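Crov588 (Cafeteriavirus, PDB 6NYR) is of unknown function but folds into a circular solenoid of FNIP-type leucine-rich repeats. Local coordinates at residues 155-166 with 176-186. Sequence-based numbering, arbitrary orientation.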
loop_
_atom_site.group_PDB
_atom_site.type_symbol
_atom_site.label_atom_id
_atom_site.label_comp_id
_atom_site.label_asym_id
_atom_site.label_seq_id
_atom_site.Cartn_x
_atom_site.Cartn_y
_atom_site.Cartn_z
ATOM N N LYS A 155 -18.938 34.238 -4.558
ATOM C CA LYS A 155 -19.673 34.334 -3.306
ATOM C C LYS A 155 -20.788 33.292 -3.260
ATOM O O LYS A 155 -21.386 32.938 -4.278
ATOM C CB LYS A 155 -20.259 35.738 -3.135
ATOM C CG LYS A 155 -19.232 36.822 -2.817
ATOM C CD LYS A 155 -19.744 38.217 -3.179
ATOM C CE LYS A 155 -18.714 39.286 -2.832
ATOM N NZ LYS A 155 -19.080 40.627 -3.366
ATOM N N ILE A 156 -21.051 32.793 -2.055
ATOM C CA ILE A 156 -22.187 31.919 -1.767
ATOM C C ILE A 156 -23.036 32.627 -0.720
ATOM O O ILE A 156 -22.567 32.881 0.399
ATOM C CB ILE A 156 -21.750 30.529 -1.283
ATOM C CG1 ILE A 156 -20.955 29.814 -2.377
ATOM C CG2 ILE A 156 -22.950 29.674 -0.902
ATOM C CD1 ILE A 156 -19.478 29.842 -2.193
ATOM N N VAL A 157 -24.277 32.947 -1.083
ATOM C CA VAL A 157 -25.174 33.666 -0.187
ATOM C C VAL A 157 -26.303 32.761 0.290
ATOM O O VAL A 157 -26.319 31.559 0.004
ATOM C CB VAL A 157 -25.731 34.925 -0.881
ATOM C CG1 VAL A 157 -24.594 35.861 -1.272
ATOM C CG2 VAL A 157 -26.564 34.545 -2.106
ATOM N N GLU A 158 -27.242 33.338 1.038
ATOM C CA GLU A 158 -28.295 32.567 1.683
ATOM C C GLU A 158 -29.193 31.884 0.657
ATOM O O GLU A 158 -29.512 32.446 -0.393
ATOM C CB GLU A 158 -29.122 33.505 2.571
ATOM C CG GLU A 158 -29.833 32.854 3.740
ATOM C CD GLU A 158 -30.592 33.867 4.590
ATOM O OE1 GLU A 158 -30.561 35.070 4.253
ATOM O OE2 GLU A 158 -31.220 33.461 5.589
ATOM N N ASN A 159 -29.597 30.659 0.981
ATOM C CA ASN A 159 -30.580 29.879 0.234
ATOM C C ASN A 159 -30.107 29.464 -1.157
ATOM O O ASN A 159 -30.932 29.115 -2.009
ATOM C CB ASN A 159 -31.925 30.618 0.099
ATOM C CG ASN A 159 -32.505 31.035 1.435
ATOM O OD1 ASN A 159 -32.407 30.305 2.424
ATOM N ND2 ASN A 159 -33.126 32.211 1.469
ATOM N N VAL A 160 -28.806 29.488 -1.424
ATOM C CA VAL A 160 -28.302 28.902 -2.661
ATOM C C VAL A 160 -27.945 27.432 -2.465
ATOM O O VAL A 160 -28.142 26.612 -3.364
ATOM C CB VAL A 160 -27.093 29.702 -3.185
ATOM C CG1 VAL A 160 -27.419 31.184 -3.249
ATOM C CG2 VAL A 160 -25.876 29.456 -2.314
ATOM N N LEU A 161 -27.418 27.080 -1.299
ATOM C CA LEU A 161 -27.104 25.690 -0.997
ATOM C C LEU A 161 -28.371 24.951 -0.581
ATOM O O LEU A 161 -29.122 25.449 0.266
ATOM C CB LEU A 161 -26.057 25.610 0.106
ATOM C CG LEU A 161 -24.695 26.224 -0.229
ATOM C CD1 LEU A 161 -23.788 26.212 0.997
ATOM C CD2 LEU A 161 -24.041 25.500 -1.397
ATOM N N PRO A 162 -28.653 23.787 -1.164
ATOM C CA PRO A 162 -29.868 23.060 -0.775
ATOM C C PRO A 162 -29.882 22.772 0.719
ATOM O O PRO A 162 -28.845 22.509 1.332
ATOM C CB PRO A 162 -29.791 21.763 -1.591
ATOM C CG PRO A 162 -28.875 22.067 -2.736
ATOM C CD PRO A 162 -27.903 23.104 -2.239
ATOM N N ASN A 163 -31.075 22.828 1.307
ATOM C CA ASN A 163 -31.203 22.491 2.727
ATOM C C ASN A 163 -31.086 20.981 2.978
ATOM O O ASN A 163 -31.352 20.519 4.095
ATOM C CB ASN A 163 -32.516 23.033 3.299
ATOM C CG ASN A 163 -33.737 22.534 2.558
ATOM O OD1 ASN A 163 -33.786 21.387 2.110
ATOM N ND2 ASN A 163 -34.738 23.398 2.426
ATOM N N SER A 164 -30.698 20.222 1.955
ATOM C CA SER A 164 -30.480 18.787 2.075
ATOM C C SER A 164 -29.003 18.420 2.063
ATOM O O SER A 164 -28.665 17.242 2.235
ATOM C CB SER A 164 -31.194 18.055 0.933
ATOM O OG SER A 164 -30.785 18.581 -0.319
ATOM N N LEU A 165 -28.119 19.395 1.883
ATOM C CA LEU A 165 -26.703 19.117 1.690
ATOM C C LEU A 165 -26.062 18.608 2.975
ATOM O O LEU A 165 -26.256 19.181 4.052
ATOM C CB LEU A 165 -25.993 20.384 1.221
ATOM C CG LEU A 165 -24.678 20.254 0.458
ATOM C CD1 LEU A 165 -24.920 19.790 -0.966
ATOM C CD2 LEU A 165 -23.928 21.584 0.487
ATOM N N THR A 166 -25.295 17.525 2.855
ATOM C CA THR A 166 -24.536 16.980 3.973
ATOM C C THR A 166 -23.029 17.131 3.819
ATOM O O THR A 166 -22.322 17.199 4.828
ATOM C CB THR A 166 -24.851 15.486 4.167
ATOM O OG1 THR A 166 -24.563 14.774 2.957
ATOM C CG2 THR A 166 -26.303 15.279 4.553
ATOM N N GLN A 176 -14.039 33.284 -0.002
ATOM C CA GLN A 176 -15.074 34.281 0.218
ATOM C C GLN A 176 -15.671 34.102 1.607
ATOM O O GLN A 176 -15.729 32.990 2.136
ATOM C CB GLN A 176 -16.194 34.197 -0.831
ATOM C CG GLN A 176 -15.766 34.480 -2.258
ATOM C CD GLN A 176 -15.335 35.918 -2.474
ATOM O OE1 GLN A 176 -15.861 36.845 -1.848
ATOM N NE2 GLN A 176 -14.375 36.113 -3.371
ATOM N N LYS A 177 -16.137 35.211 2.180
ATOM C CA LYS A 177 -16.751 35.176 3.500
ATOM C C LYS A 177 -17.980 34.277 3.483
ATOM O O LYS A 177 -18.712 34.207 2.490
ATOM C CB LYS A 177 -17.121 36.594 3.938
ATOM C CG LYS A 177 -17.707 36.706 5.342
ATOM C CD LYS A 177 -16.784 36.118 6.399
ATOM C CE LYS A 177 -17.425 36.162 7.786
ATOM N NZ LYS A 177 -17.334 37.506 8.424
ATOM N N ILE A 178 -18.190 33.575 4.592
ATOM C CA ILE A 178 -19.382 32.766 4.822
ATOM C C ILE A 178 -20.123 33.365 6.005
ATOM O O ILE A 178 -19.593 33.393 7.124
ATOM C CB ILE A 178 -19.038 31.288 5.078
ATOM C CG1 ILE A 178 -18.469 30.669 3.804
ATOM C CG2 ILE A 178 -20.259 30.533 5.583
ATOM C CD1 ILE A 178 -17.943 29.269 3.987
ATOM N N THR A 179 -21.347 33.839 5.764
ATOM C CA THR A 179 -22.100 34.544 6.787
ATOM C C THR A 179 -23.238 33.672 7.332
ATOM O O THR A 179 -23.368 32.487 7.000
ATOM C CB THR A 179 -22.662 35.867 6.249
ATOM O OG1 THR A 179 -23.617 35.605 5.210
ATOM C CG2 THR A 179 -21.555 36.753 5.705
ATOM N N GLU A 180 -24.077 34.287 8.163
ATOM C CA GLU A 180 -25.127 33.588 8.894
ATOM C C GLU A 180 -26.165 33.002 7.947
ATOM O O GLU A 180 -26.573 33.633 6.968
ATOM C CB GLU A 180 -25.770 34.587 9.865
ATOM C CG GLU A 180 -26.417 34.030 11.108
ATOM C CD GLU A 180 -26.576 35.107 12.186
ATOM O OE1 GLU A 180 -25.912 36.161 12.083
ATOM O OE2 GLU A 180 -27.364 34.900 13.131
ATOM N N ASN A 181 -26.576 31.768 8.245
ATOM C CA ASN A 181 -27.644 31.068 7.539
ATOM C C ASN A 181 -27.289 30.740 6.092
ATOM O O ASN A 181 -28.188 30.549 5.263
ATOM C CB ASN A 181 -28.954 31.864 7.578
ATOM C CG ASN A 181 -29.387 32.208 8.989
ATOM O OD1 ASN A 181 -29.205 33.335 9.441
ATOM N ND2 ASN A 181 -29.955 31.234 9.695
ATOM N N VAL A 182 -26.002 30.677 5.765
ATOM C CA VAL A 182 -25.576 30.260 4.435
ATOM C C VAL A 182 -25.388 28.751 4.368
ATOM O O VAL A 182 -25.800 28.111 3.399
ATOM C CB VAL A 182 -24.279 30.998 4.046
ATOM C CG1 VAL A 182 -23.715 30.438 2.747
ATOM C CG2 VAL A 182 -24.526 32.496 3.929
ATOM N N LEU A 183 -24.769 28.175 5.388
ATOM C CA LEU A 183 -24.540 26.738 5.454
ATOM C C LEU A 183 -25.811 26.032 5.907
ATOM O O LEU A 183 -26.404 26.424 6.919
ATOM C CB LEU A 183 -23.398 26.440 6.417
ATOM C CG LEU A 183 -22.040 27.043 6.051
ATOM C CD1 LEU A 183 -21.039 26.792 7.174
ATOM C CD2 LEU A 183 -21.522 26.481 4.740
ATOM N N PRO A 184 -26.259 24.998 5.193
ATOM C CA PRO A 184 -27.520 24.349 5.572
ATOM C C PRO A 184 -27.455 23.693 6.946
ATOM O O PRO A 184 -26.394 23.278 7.421
ATOM C CB PRO A 184 -27.754 23.321 4.457
ATOM C CG PRO A 184 -26.465 23.218 3.700
ATOM C CD PRO A 184 -25.743 24.520 3.894
ATOM N N ASN A 185 -28.627 23.607 7.580
ATOM C CA ASN A 185 -28.775 22.996 8.892
ATOM C C ASN A 185 -28.525 21.497 8.874
ATOM O O ASN A 185 -28.439 20.885 9.944
ATOM C CB ASN A 185 -30.195 23.255 9.402
ATOM C CG ASN A 185 -30.407 24.680 9.869
ATOM O OD1 ASN A 185 -29.627 25.210 10.660
ATOM N ND2 ASN A 185 -31.462 25.315 9.371
ATOM N N SER A 186 -28.414 20.903 7.689
ATOM C CA SER A 186 -28.161 19.479 7.525
ATOM C C SER A 186 -26.690 19.134 7.336
ATOM O O SER A 186 -26.350 17.945 7.324
ATOM C CB SER A 186 -28.962 18.962 6.320
ATOM O OG SER A 186 -28.754 19.795 5.185
HETATM O O HOH W 1 -22.064 34.346 2.799
HETATM O O HOH W 2 -26.502 28.726 1.154
#
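Pro-184 packs its ring against the turn at Pro-162 to Leu-165: its CB and CG both lie 3.4 Å from Pro-162 O, CG also meets Leu-165 CB, and CD meets Leu-161 CD1. A proline suits this place, being compact and apolar with no N-H to satisfy against a neighbouring coil. Beside it Val-182 presents both methyls to residues 156-158. Its CG1, anti to the backbone N (chi1 172°), reaches 3.8 Å from Ile-156 CG2, and the two side chains cross at about a right angle. The small hydroxyl of Ser-186 fits beside two carbonyls, its OG 2.8 Å from Leu-165 O and 2.9 Å from Asn-163 O. Ser-164 OG bonds to Gly-141 O and Leu-143 O of the preceding coil. Between the backbones, one water donates to Ile-156 O and accepts from Thr-179 N.

The outer side is looser. The extended chain of Glu-158 lays CG 3.2 Å from Asn-181 O, with OE2 near Asn-181 CB; both residues are exposed, so their polar ends suit a solvent-facing edge. Asn-181 also tolerates the positive phi (66°) at the third position of its type II turn. At the far end Gln-176, bent at its second torsion, brings OE1 3.5 Å from CG of Lys-155, whose aliphatic chain crosses the amide and extends outward. Equivalent loops stacked coil upon coil, apolar inside and polar outside, are the hallmark of a leucine-rich-repeat solenoid, here curving round into a circle.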